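Serine protease inhibitor 4, isoform B (Drosophila melanogaster, PDB 4P0F) probably inhibits serine and cysteine endopeptidases as a member of the serpin family, and is seen here in its cleaved form. Local coordinates at residues G173-Q178 with L221-K226; R207-D212 with L262-V267; A211-L216 with S256-S261; L230-V235 with Y362-Q367. All blocks are in the same frame, centred on the assembly; numbering follows the deposited sequence.

Contact 1. Residues G173-Q178 with L221-K226; sequences GTWQHQ and LELPYK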
# COMPACT_ATOMS: atom_id res chain seq x y z
N GLY A 173 7.96 -0.44 13.60
CA GLY A 173 8.94 -1.46 13.91
C GLY A 173 10.24 -0.83 14.38
O GLY A 173 10.56 0.29 13.99
N THR A 174 10.95 -1.56 15.22
CA THR A 174 12.29 -1.17 15.66
C THR A 174 13.31 -2.03 14.92
O THR A 174 13.11 -3.23 14.78
CB THR A 174 12.43 -1.36 17.19
OG1 THR A 174 11.41 -0.59 17.84
CG2 THR A 174 13.81 -0.92 17.66
N TRP A 175 14.40 -1.43 14.45
CA TRP A 175 15.41 -2.23 13.76
C TRP A 175 15.97 -3.30 14.69
O TRP A 175 16.16 -3.06 15.89
CB TRP A 175 16.58 -1.39 13.26
CG TRP A 175 16.28 -0.30 12.28
CD1 TRP A 175 16.54 1.02 12.45
CD2 TRP A 175 15.70 -0.43 10.98
NE1 TRP A 175 16.16 1.72 11.34
CE2 TRP A 175 15.64 0.85 10.43
CE3 TRP A 175 15.22 -1.52 10.24
CZ2 TRP A 175 15.12 1.10 9.17
CZ3 TRP A 175 14.71 -1.27 8.99
CH2 TRP A 175 14.66 0.02 8.46
N GLN A 176 16.26 -4.47 14.13
CA GLN A 176 17.00 -5.48 14.86
C GLN A 176 18.35 -4.88 15.22
O GLN A 176 18.84 -5.05 16.33
CB GLN A 176 17.15 -6.76 14.03
CG GLN A 176 17.91 -7.87 14.74
CD GLN A 176 17.12 -8.48 15.89
OE1 GLN A 176 15.92 -8.73 15.77
NE2 GLN A 176 17.79 -8.73 17.01
N HIS A 177 18.93 -4.18 14.25
CA HIS A 177 20.18 -3.44 14.46
C HIS A 177 19.96 -1.96 14.21
O HIS A 177 19.94 -1.51 13.07
CB HIS A 177 21.27 -3.96 13.54
CG HIS A 177 21.47 -5.44 13.62
ND1 HIS A 177 21.85 -6.08 14.78
CD2 HIS A 177 21.33 -6.42 12.69
CE1 HIS A 177 21.94 -7.37 14.56
NE2 HIS A 177 21.63 -7.61 13.30
N GLN A 178 19.80 -1.20 15.29
CA GLN A 178 19.55 0.23 15.17
C GLN A 178 20.81 0.98 14.80
O GLN A 178 21.94 0.54 15.07
CB GLN A 178 18.99 0.78 16.48
CG GLN A 178 17.63 0.23 16.87
CD GLN A 178 17.14 0.80 18.18
OE1 GLN A 178 17.13 2.02 18.37
NE2 GLN A 178 16.75 -0.07 19.10
N LEU A 221 19.51 -5.08 -0.27
CA LEU A 221 19.81 -5.27 1.13
C LEU A 221 18.48 -5.36 1.87
O LEU A 221 17.51 -4.68 1.50
CB LEU A 221 20.67 -4.11 1.67
CG LEU A 221 21.38 -4.27 3.02
CD1 LEU A 221 22.56 -5.21 2.90
CD2 LEU A 221 21.83 -2.92 3.54
N GLU A 222 18.42 -6.23 2.87
CA GLU A 222 17.26 -6.32 3.74
C GLU A 222 17.63 -5.95 5.17
O GLU A 222 18.59 -6.48 5.73
CB GLU A 222 16.67 -7.72 3.72
CG GLU A 222 15.28 -7.76 3.19
CD GLU A 222 14.71 -9.15 3.13
OE1 GLU A 222 15.16 -10.04 3.90
OE2 GLU A 222 13.81 -9.36 2.30
N LEU A 223 16.86 -5.04 5.75
CA LEU A 223 17.04 -4.60 7.12
C LEU A 223 15.89 -5.14 7.97
O LEU A 223 14.75 -4.71 7.80
CB LEU A 223 17.09 -3.07 7.19
CG LEU A 223 18.12 -2.38 6.28
CD1 LEU A 223 18.07 -0.87 6.46
CD2 LEU A 223 19.52 -2.90 6.56
N PRO A 224 16.18 -6.09 8.87
CA PRO A 224 15.10 -6.71 9.64
C PRO A 224 14.62 -5.87 10.82
O PRO A 224 15.39 -5.10 11.39
CB PRO A 224 15.72 -8.02 10.12
CG PRO A 224 17.17 -7.73 10.22
CD PRO A 224 17.47 -6.78 9.09
N TYR A 225 13.35 -6.03 11.18
CA TYR A 225 12.78 -5.44 12.39
C TYR A 225 12.76 -6.47 13.50
O TYR A 225 12.50 -7.65 13.25
CB TYR A 225 11.36 -4.91 12.11
CG TYR A 225 11.36 -3.83 11.06
CD1 TYR A 225 11.69 -2.53 11.40
CD2 TYR A 225 11.05 -4.11 9.75
CE1 TYR A 225 11.72 -1.54 10.45
CE2 TYR A 225 11.07 -3.12 8.78
CZ TYR A 225 11.40 -1.83 9.15
OH TYR A 225 11.44 -0.84 8.21
N LYS A 226 13.02 -6.06 14.74
CA LYS A 226 13.07 -7.02 15.83
C LYS A 226 11.67 -7.55 16.14
O LYS A 226 10.67 -6.89 15.84
CB LYS A 226 13.70 -6.41 17.09
CG LYS A 226 13.11 -5.10 17.54
CD LYS A 226 13.84 -4.53 18.74
CE LYS A 226 13.54 -5.29 20.01
NZ LYS A 226 13.49 -4.40 21.21
O HOH W 1 9.93 -4.11 15.97
O HOH W 2 14.53 -9.85 13.45
O HOH W 3 18.07 -4.19 11.41
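Tyr225 and Trp175 lie side by side at a single bridge between the two backbones. Lys226 N donates to Thr174 O (2.8 Å), and Gln176 N gives Pro224 O a nearly straight bond of 2.9 Å. From its root outward, Tyr225 first sets CB 3.6 Å from Thr174 O. Chi1 (-62°) sets CG beside its own backbone N; Tyr225 CD1 lies 3.7 Å from the carbonyl carbon of Gly173. Farther out, Tyr225 CE1 comes over one face of the indole, 3.3 Å from Trp175 CZ3; the planes are 13° apart but slid so that the rings barely overlap. At the tip, Tyr225 OH passes Trp175 CH2 at 3.3 Å and hydrogen-bonds to Thr329 OG1. Leu223 CD1 covers the opposite indole face, while Trp175 NE1 is bonded to Asn325 O. An alanine at Tyr225 would probably uncover the indole face on which the phenol ring lies and leave the Thr329 hydroxyl without this partner. Segment 173-178, on strand 161-174, is thus joined to segment 221-226, on strand 218-224, beside strand 328-341, an arrangement characteristic of the serpin breach, where sheet A meets sheet B.

Contact 2. Residues R207-D212 with L262-V267; sequences RFRYAD and LYETKV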
# COMPACT_ATOMS: atom_id res chain seq x y z
N ARG A 207 26.13 -7.46 9.77
CA ARG A 207 25.77 -8.52 8.84
C ARG A 207 24.31 -8.35 8.48
O ARG A 207 23.46 -8.31 9.37
CB ARG A 207 26.02 -9.90 9.43
CG ARG A 207 27.46 -10.37 9.37
CD ARG A 207 27.62 -11.76 9.96
NE ARG A 207 27.22 -12.82 9.03
CZ ARG A 207 28.02 -13.38 8.13
NH1 ARG A 207 29.27 -12.97 7.99
NH2 ARG A 207 27.56 -14.35 7.34
N PHE A 208 24.04 -8.22 7.19
CA PHE A 208 22.68 -8.13 6.67
C PHE A 208 22.56 -9.10 5.51
O PHE A 208 23.56 -9.47 4.91
CB PHE A 208 22.34 -6.73 6.17
CG PHE A 208 22.23 -5.69 7.24
CD1 PHE A 208 21.21 -5.75 8.18
CD2 PHE A 208 23.10 -4.63 7.27
CE1 PHE A 208 21.09 -4.77 9.15
CE2 PHE A 208 22.98 -3.64 8.23
CZ PHE A 208 21.98 -3.72 9.17
N ARG A 209 21.33 -9.49 5.21
CA ARG A 209 21.05 -10.21 3.98
C ARG A 209 21.21 -9.26 2.80
O ARG A 209 20.61 -8.19 2.76
CB ARG A 209 19.63 -10.78 4.01
CG ARG A 209 19.42 -11.83 5.07
CD ARG A 209 18.06 -12.46 4.94
NE ARG A 209 17.91 -13.21 3.70
CZ ARG A 209 16.76 -13.70 3.26
NH1 ARG A 209 15.65 -13.51 3.96
NH2 ARG A 209 16.71 -14.38 2.11
N TYR A 210 22.03 -9.68 1.84
CA TYR A 210 22.51 -8.83 0.75
C TYR A 210 22.50 -9.65 -0.53
O TYR A 210 22.70 -10.85 -0.49
CB TYR A 210 23.93 -8.31 1.05
CG TYR A 210 24.68 -7.86 -0.19
CD1 TYR A 210 25.45 -8.75 -0.91
CD2 TYR A 210 24.58 -6.55 -0.65
CE1 TYR A 210 26.11 -8.37 -2.05
CE2 TYR A 210 25.24 -6.15 -1.80
CZ TYR A 210 26.00 -7.07 -2.50
OH TYR A 210 26.68 -6.72 -3.65
N ALA A 211 22.29 -8.99 -1.67
CA ALA A 211 22.52 -9.65 -2.94
C ALA A 211 23.01 -8.69 -4.01
O ALA A 211 22.56 -7.55 -4.11
CB ALA A 211 21.23 -10.35 -3.44
N ASP A 212 23.93 -9.19 -4.81
CA ASP A 212 24.26 -8.57 -6.07
C ASP A 212 23.26 -9.04 -7.09
O ASP A 212 23.01 -10.24 -7.21
CB ASP A 212 25.68 -8.94 -6.50
CG ASP A 212 26.17 -8.12 -7.67
OD1 ASP A 212 25.82 -6.93 -7.76
OD2 ASP A 212 26.93 -8.67 -8.49
N LEU A 262 19.20 -13.19 -1.66
CA LEU A 262 19.90 -12.60 -0.52
C LEU A 262 20.66 -13.61 0.32
O LEU A 262 20.18 -14.72 0.54
CB LEU A 262 18.89 -11.88 0.37
CG LEU A 262 18.03 -10.80 -0.26
CD1 LEU A 262 16.94 -10.38 0.73
CD2 LEU A 262 18.87 -9.62 -0.68
N TYR A 263 21.83 -13.21 0.80
CA TYR A 263 22.62 -14.04 1.71
C TYR A 263 23.27 -13.12 2.74
O TYR A 263 23.59 -11.98 2.43
CB TYR A 263 23.68 -14.85 0.96
CG TYR A 263 24.66 -14.01 0.18
CD1 TYR A 263 24.37 -13.58 -1.11
CD2 TYR A 263 25.89 -13.65 0.73
CE1 TYR A 263 25.27 -12.81 -1.83
CE2 TYR A 263 26.80 -12.88 0.01
CZ TYR A 263 26.48 -12.46 -1.26
OH TYR A 263 27.37 -11.70 -1.98
N GLU A 264 23.47 -13.61 3.96
CA GLU A 264 24.09 -12.80 5.02
C GLU A 264 25.55 -12.48 4.72
O GLU A 264 26.33 -13.37 4.39
CB GLU A 264 24.00 -13.53 6.36
CG GLU A 264 22.58 -13.64 6.90
CD GLU A 264 22.09 -12.37 7.55
OE1 GLU A 264 22.85 -11.38 7.59
OE2 GLU A 264 20.93 -12.36 8.02
N THR A 265 25.92 -11.21 4.84
CA THR A 265 27.32 -10.82 4.69
C THR A 265 27.56 -9.47 5.38
O THR A 265 26.62 -8.72 5.61
CB THR A 265 27.72 -10.75 3.20
OG1 THR A 265 29.14 -10.88 3.06
CG2 THR A 265 27.26 -9.45 2.55
N LYS A 266 28.81 -9.18 5.72
CA LYS A 266 29.12 -7.92 6.39
C LYS A 266 28.98 -6.76 5.40
O LYS A 266 29.57 -6.79 4.32
CB LYS A 266 30.53 -7.95 6.98
CG LYS A 266 30.71 -9.03 8.04
CD LYS A 266 32.10 -8.99 8.66
CE LYS A 266 32.30 -10.15 9.63
NZ LYS A 266 33.41 -9.88 10.60
N VAL A 267 28.19 -5.76 5.79
CA VAL A 267 27.92 -4.62 4.93
C VAL A 267 28.15 -3.31 5.68
O VAL A 267 27.82 -3.21 6.86
CB VAL A 267 26.47 -4.64 4.41
CG1 VAL A 267 26.13 -3.37 3.64
CG2 VAL A 267 26.26 -5.86 3.53
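Phe208 and Thr265, like Tyr210 and Tyr263, form antiparallel hydrogen-bonded pairs, each with two backbone bonds; Tyr263 N to Tyr210 O, for instance, is 2.8 Å. The non-hydrogen-bonded pairs are Arg207 with Lys266 and Arg209 with Glu264. Within these segments the strand directions are 111° apart, a strong twist; the pairing goes on through Val267 and Glu206. Tyr210 and Tyr263 lie on the same face as Phe208 and Thr265 and pack as an offset edge-to-face pair: the edge of Tyr210 meets the face of Tyr263, with centroids 5.8 Å apart and planes at 85°. Tyr263 CG sits between its own backbone N and carbonyl carbon, and Tyr210 O lies over the ring face, 3.3 Å from Tyr263 CD1. Thr265 CG2 touches Tyr210 CB at 3.8 Å. On the other face, Glu264 bends at chi2 (-79°), laying its carboxylate against the Phe208-Arg209 peptide without a hydrogen bond. Arg209 CG passes 3.4 Å from Glu264 OE2, and its guanidinium runs across Leu262, whose CB is 3.7 Å from Arg209 NE and whose CD1 lies over one face of the group. Arg209 NH1 also makes a long, weak ion pair with Glu222. An alanine at Arg209 would probably leave Glu222 without that mate and take the guanidinium off Leu262 CB and CD1. Strand 207-212 pairs with 218-224 as well, and Lys266 with Ile352, an arrangement characteristic of the junction of serpin sheets B and C.

Contact 3. Residues A211-L216 with S256-S261; sequences ADLPAL and SQITQS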
# COMPACT_ATOMS: atom_id res chain seq x y z
N ALA A 211 22.29 -8.99 -1.67
CA ALA A 211 22.52 -9.65 -2.94
C ALA A 211 23.01 -8.69 -4.01
O ALA A 211 22.56 -7.55 -4.11
CB ALA A 211 21.23 -10.35 -3.44
N ASP A 212 23.93 -9.19 -4.81
CA ASP A 212 24.26 -8.57 -6.07
C ASP A 212 23.26 -9.04 -7.09
O ASP A 212 23.01 -10.24 -7.21
CB ASP A 212 25.68 -8.94 -6.50
CG ASP A 212 26.17 -8.12 -7.67
OD1 ASP A 212 25.82 -6.93 -7.76
OD2 ASP A 212 26.93 -8.67 -8.49
N LEU A 213 22.69 -8.09 -7.83
CA LEU A 213 21.67 -8.36 -8.82
C LEU A 213 22.14 -7.88 -10.19
O LEU A 213 21.61 -6.92 -10.74
CB LEU A 213 20.35 -7.68 -8.43
CG LEU A 213 19.78 -8.11 -7.07
CD1 LEU A 213 18.67 -7.16 -6.64
CD2 LEU A 213 19.28 -9.55 -7.13
N PRO A 214 23.14 -8.56 -10.76
CA PRO A 214 23.77 -8.04 -11.98
C PRO A 214 22.88 -8.06 -13.22
O PRO A 214 23.16 -7.28 -14.13
CB PRO A 214 24.98 -8.96 -12.18
CG PRO A 214 24.65 -10.20 -11.47
CD PRO A 214 23.81 -9.79 -10.29
N ALA A 215 21.85 -8.90 -13.28
CA ALA A 215 20.95 -8.89 -14.43
C ALA A 215 19.97 -7.70 -14.34
O ALA A 215 19.42 -7.27 -15.35
CB ALA A 215 20.18 -10.22 -14.54
N LEU A 216 19.80 -7.18 -13.13
CA LEU A 216 19.05 -5.94 -12.91
C LEU A 216 19.95 -4.70 -12.80
O LEU A 216 19.44 -3.59 -12.61
CB LEU A 216 18.23 -6.04 -11.62
CG LEU A 216 17.07 -7.04 -11.56
CD1 LEU A 216 16.53 -7.12 -10.14
CD2 LEU A 216 15.98 -6.64 -12.53
N SER A 256 9.93 -12.50 -5.04
CA SER A 256 10.38 -13.77 -4.46
C SER A 256 11.77 -14.14 -4.98
O SER A 256 12.61 -14.63 -4.22
CB SER A 256 9.38 -14.87 -4.76
OG SER A 256 9.86 -16.14 -4.35
N GLN A 257 12.01 -13.92 -6.26
CA GLN A 257 13.32 -14.23 -6.82
C GLN A 257 14.38 -13.29 -6.26
O GLN A 257 15.50 -13.73 -5.96
CB GLN A 257 13.28 -14.18 -8.34
CG GLN A 257 12.67 -15.43 -8.93
CD GLN A 257 12.92 -15.55 -10.41
OE1 GLN A 257 14.06 -15.55 -10.86
NE2 GLN A 257 11.84 -15.64 -11.18
N ILE A 258 14.04 -12.02 -6.10
CA ILE A 258 14.96 -11.05 -5.49
C ILE A 258 15.30 -11.44 -4.05
O ILE A 258 16.47 -11.54 -3.71
CB ILE A 258 14.39 -9.62 -5.55
CG1 ILE A 258 14.35 -9.14 -7.00
CG2 ILE A 258 15.23 -8.65 -4.71
CD1 ILE A 258 13.57 -7.86 -7.21
N THR A 259 14.31 -11.71 -3.21
CA THR A 259 14.64 -12.00 -1.81
C THR A 259 15.31 -13.37 -1.66
O THR A 259 16.10 -13.57 -0.73
CB THR A 259 13.41 -11.95 -0.89
OG1 THR A 259 12.48 -12.97 -1.25
CG2 THR A 259 12.75 -10.59 -0.94
N GLN A 260 15.04 -14.30 -2.56
CA GLN A 260 15.71 -15.59 -2.46
C GLN A 260 17.20 -15.49 -2.85
O GLN A 260 17.98 -16.38 -2.55
CB GLN A 260 14.98 -16.63 -3.31
CG GLN A 260 13.74 -17.16 -2.60
CD GLN A 260 13.06 -18.27 -3.37
OE1 GLN A 260 13.66 -19.31 -3.66
NE2 GLN A 260 11.80 -18.06 -3.69
N SER A 261 17.59 -14.38 -3.49
CA SER A 261 18.99 -14.17 -3.87
C SER A 261 19.85 -13.68 -2.71
O SER A 261 21.06 -13.72 -2.77
CB SER A 261 19.08 -13.16 -5.01
OG SER A 261 18.32 -13.60 -6.13
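Leu213 and Leu216, the first and last residues of a type I beta turn in the hairpin between strands 197-213 and 218-224 of serpin sheet B, hold Ile258 of helix 255-260 by two different branches. Leu213 CD1 meets Ile258 CG2 at 4.2 Å, and Leu216 CD1 meets Ile258 CD1 at the same separation. The contact is small and purely van der Waals, with no hydrogen bond between the segments. Two residues before Leu213, Ala211 directs its methyl at Ser261: Ala211 CB lies 3.4 Å from Ser261 O and 3.9 Å from Ser261 CB. Leu213 CD2 approaches that methylene too. Ser261 OG, anti to the carbonyl carbon (chi1 -58°), is turned back on the helix and donates to Gln257 O at 2.8 Å. Its backbone N reaches Ile258 O at 3.1 Å and makes a weak bond to Gln257 O. The hydroxyl and N-H of Ser261 are therefore engaged within its own segment, while its CB and carbonyl O face Ala211. Within the helical segment, Gln260 NE2 reaches back to bond with Ser256 OG. Beyond the segments, Leu216 also packs on Leu246 and Lys249 of helix 243-249, and Ile258 on Leu250. An apolar helix residue set against a hairpin end in this way is plain packing, and it places the helix known as H beside sheet B, as in the serpin fold.

Contact 4. Residues L230-V235 with Y362-Q367; sequences LSMLIV and YVLVHQ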
# COMPACT_ATOMS: atom_id res chain seq x y z
N LEU A 230 9.20 -9.21 9.58
CA LEU A 230 9.15 -8.08 8.66
C LEU A 230 10.55 -7.52 8.43
O LEU A 230 11.38 -7.54 9.33
CB LEU A 230 8.24 -6.99 9.21
CG LEU A 230 6.78 -7.41 9.35
CD1 LEU A 230 6.06 -6.54 10.35
CD2 LEU A 230 6.12 -7.34 7.99
N SER A 231 10.78 -7.01 7.23
CA SER A 231 12.04 -6.34 6.90
C SER A 231 11.82 -5.28 5.83
O SER A 231 10.80 -5.29 5.12
CB SER A 231 13.10 -7.35 6.43
OG SER A 231 12.81 -7.88 5.15
N MET A 232 12.78 -4.35 5.74
CA MET A 232 12.80 -3.35 4.69
C MET A 232 13.83 -3.76 3.65
O MET A 232 15.02 -3.81 3.93
CB MET A 232 13.15 -1.96 5.23
CG MET A 232 13.17 -0.88 4.13
SD MET A 232 13.47 0.80 4.72
CE MET A 232 12.01 1.11 5.66
N LEU A 233 13.33 -4.04 2.46
CA LEU A 233 14.16 -4.37 1.32
C LEU A 233 14.47 -3.10 0.56
O LEU A 233 13.56 -2.35 0.23
CB LEU A 233 13.42 -5.36 0.41
CG LEU A 233 14.11 -5.70 -0.92
CD1 LEU A 233 15.32 -6.58 -0.68
CD2 LEU A 233 13.10 -6.37 -1.84
N ILE A 234 15.75 -2.86 0.32
CA ILE A 234 16.19 -1.72 -0.48
C ILE A 234 16.82 -2.25 -1.76
O ILE A 234 17.69 -3.12 -1.68
CB ILE A 234 17.22 -0.85 0.28
CG1 ILE A 234 16.64 -0.39 1.62
CG2 ILE A 234 17.63 0.35 -0.55
CD1 ILE A 234 17.67 0.05 2.61
N VAL A 235 16.38 -1.77 -2.91
CA VAL A 235 16.98 -2.15 -4.18
C VAL A 235 17.57 -0.89 -4.80
O VAL A 235 16.87 0.06 -5.10
CB VAL A 235 15.98 -2.81 -5.14
CG1 VAL A 235 16.73 -3.46 -6.29
CG2 VAL A 235 15.15 -3.84 -4.40
N TYR A 362 12.17 0.69 -2.47
CA TYR A 362 12.15 -0.06 -1.22
C TYR A 362 10.79 -0.72 -1.04
O TYR A 362 9.77 -0.29 -1.59
CB TYR A 362 12.47 0.86 -0.03
CG TYR A 362 11.48 1.98 0.17
CD1 TYR A 362 10.31 1.76 0.88
CD2 TYR A 362 11.70 3.23 -0.38
CE1 TYR A 362 9.39 2.77 1.06
CE2 TYR A 362 10.77 4.25 -0.21
CZ TYR A 362 9.62 4.01 0.50
OH TYR A 362 8.69 5.01 0.66
N VAL A 363 10.80 -1.80 -0.27
CA VAL A 363 9.62 -2.60 0.02
C VAL A 363 9.66 -3.02 1.48
O VAL A 363 10.68 -3.48 1.97
CB VAL A 363 9.54 -3.86 -0.86
CG1 VAL A 363 8.16 -4.52 -0.73
CG2 VAL A 363 9.85 -3.53 -2.30
N LEU A 364 8.55 -2.83 2.18
CA LEU A 364 8.38 -3.41 3.51
C LEU A 364 7.70 -4.77 3.32
O LEU A 364 6.55 -4.84 2.88
CB LEU A 364 7.54 -2.51 4.43
CG LEU A 364 8.15 -1.15 4.78
CD1 LEU A 364 7.27 -0.38 5.76
CD2 LEU A 364 9.53 -1.32 5.36
N VAL A 365 8.45 -5.83 3.60
CA VAL A 365 8.06 -7.18 3.21
C VAL A 365 7.92 -8.09 4.41
O VAL A 365 8.75 -8.10 5.31
CB VAL A 365 9.09 -7.80 2.23
CG1 VAL A 365 9.10 -7.05 0.93
CG2 VAL A 365 10.47 -7.80 2.81
N HIS A 366 6.83 -8.86 4.41
CA HIS A 366 6.66 -9.93 5.38
C HIS A 366 7.17 -11.22 4.76
O HIS A 366 6.74 -11.62 3.67
CB HIS A 366 5.20 -10.07 5.79
CG HIS A 366 4.89 -11.36 6.50
ND1 HIS A 366 4.78 -11.45 7.87
CD2 HIS A 366 4.69 -12.61 6.02
CE1 HIS A 366 4.52 -12.70 8.21
NE2 HIS A 366 4.46 -13.42 7.10
N GLN A 367 8.09 -11.87 5.46
CA GLN A 367 8.71 -13.12 5.01
C GLN A 367 9.24 -13.03 3.57
O GLN A 367 10.12 -12.22 3.28
CB GLN A 367 7.71 -14.27 5.12
CG GLN A 367 7.39 -14.64 6.57
CD GLN A 367 6.39 -15.78 6.68
OE1 GLN A 367 6.12 -16.48 5.71
NE2 GLN A 367 5.84 -15.97 7.88
O HOH W 4 11.01 -10.16 5.52
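Met232 and Leu364 face each other as a non-hydrogen-bonded pair, their side chains crossing obliquely. Met232 runs out fully extended to SD, with CG anti to the backbone N, and then bends at chi3 (-67°). The bend brings its CE to 3.5 Å from Leu364 CD2, tighter than usual for two methyl carbons; the same Leu364 branch also rests on Met232 CB. At the next non-hydrogen-bonded pair, Leu230 has CG beside its backbone N and sends CD2 to the edge of the His366 ring and against His366 CB (3.6 Å). The strands run antiparallel, at 155° to one another, through the middle of serpin sheet B: strand 230-237 pairs on its other side with 218-224, and strand 360-366 with 370-377. Leu230, Met232, Leu364 and Tyr362 share one face, and Ile322 and Val324 of strand 311-324 pack on its central part. Ser231, Leu233, Val363 and Val365 lie on the reverse. There Ser231 OG sits between backbone N and carbonyl carbon (chi1 71°), 3.3 Å from Val365 CG2, which takes the equivalent position on its own residue. A water lies 2.9 Å from Ser231 OG and 3.1 Å from Val365 O, to which it probably donates; that carbonyl also accepts Ser231 N. Leu233 CD2 lies 4.3 Å from Val363 CG2. Tyr362 keeps its CB close to Leu233 O, at 3.4 Å, while the ring leads away from strand 230-235.

Contacts 1 and 4 lie nearest each other, with centres about 10 Å apart: strands 218-224 and 230-237 are neighbours in the sheet, Leu223 N lying 2.9 Å from Met232 O, and Tyr225 OH packs 3.3 Å from Met232 CE. Contact 2, about 13 Å from contact 1, joins it through Leu223 CD2 on Phe208 CE1 (3.6 Å). Contact 3 shares Ala211 and Asp212 with contact 2, their centres about 11 Å apart, and reaches contact 4 through Ile258 CG2 and Leu233 CD2 (4.2 Å). Glu222 of contact 1 lies among the other three, touching Arg209, Thr259 and Ser231. Contact 4 lies within sheet B; contact 3 packs helix 255-260 against its hairpin, contact 2 joins it to sheet C and contact 1 to sheet A.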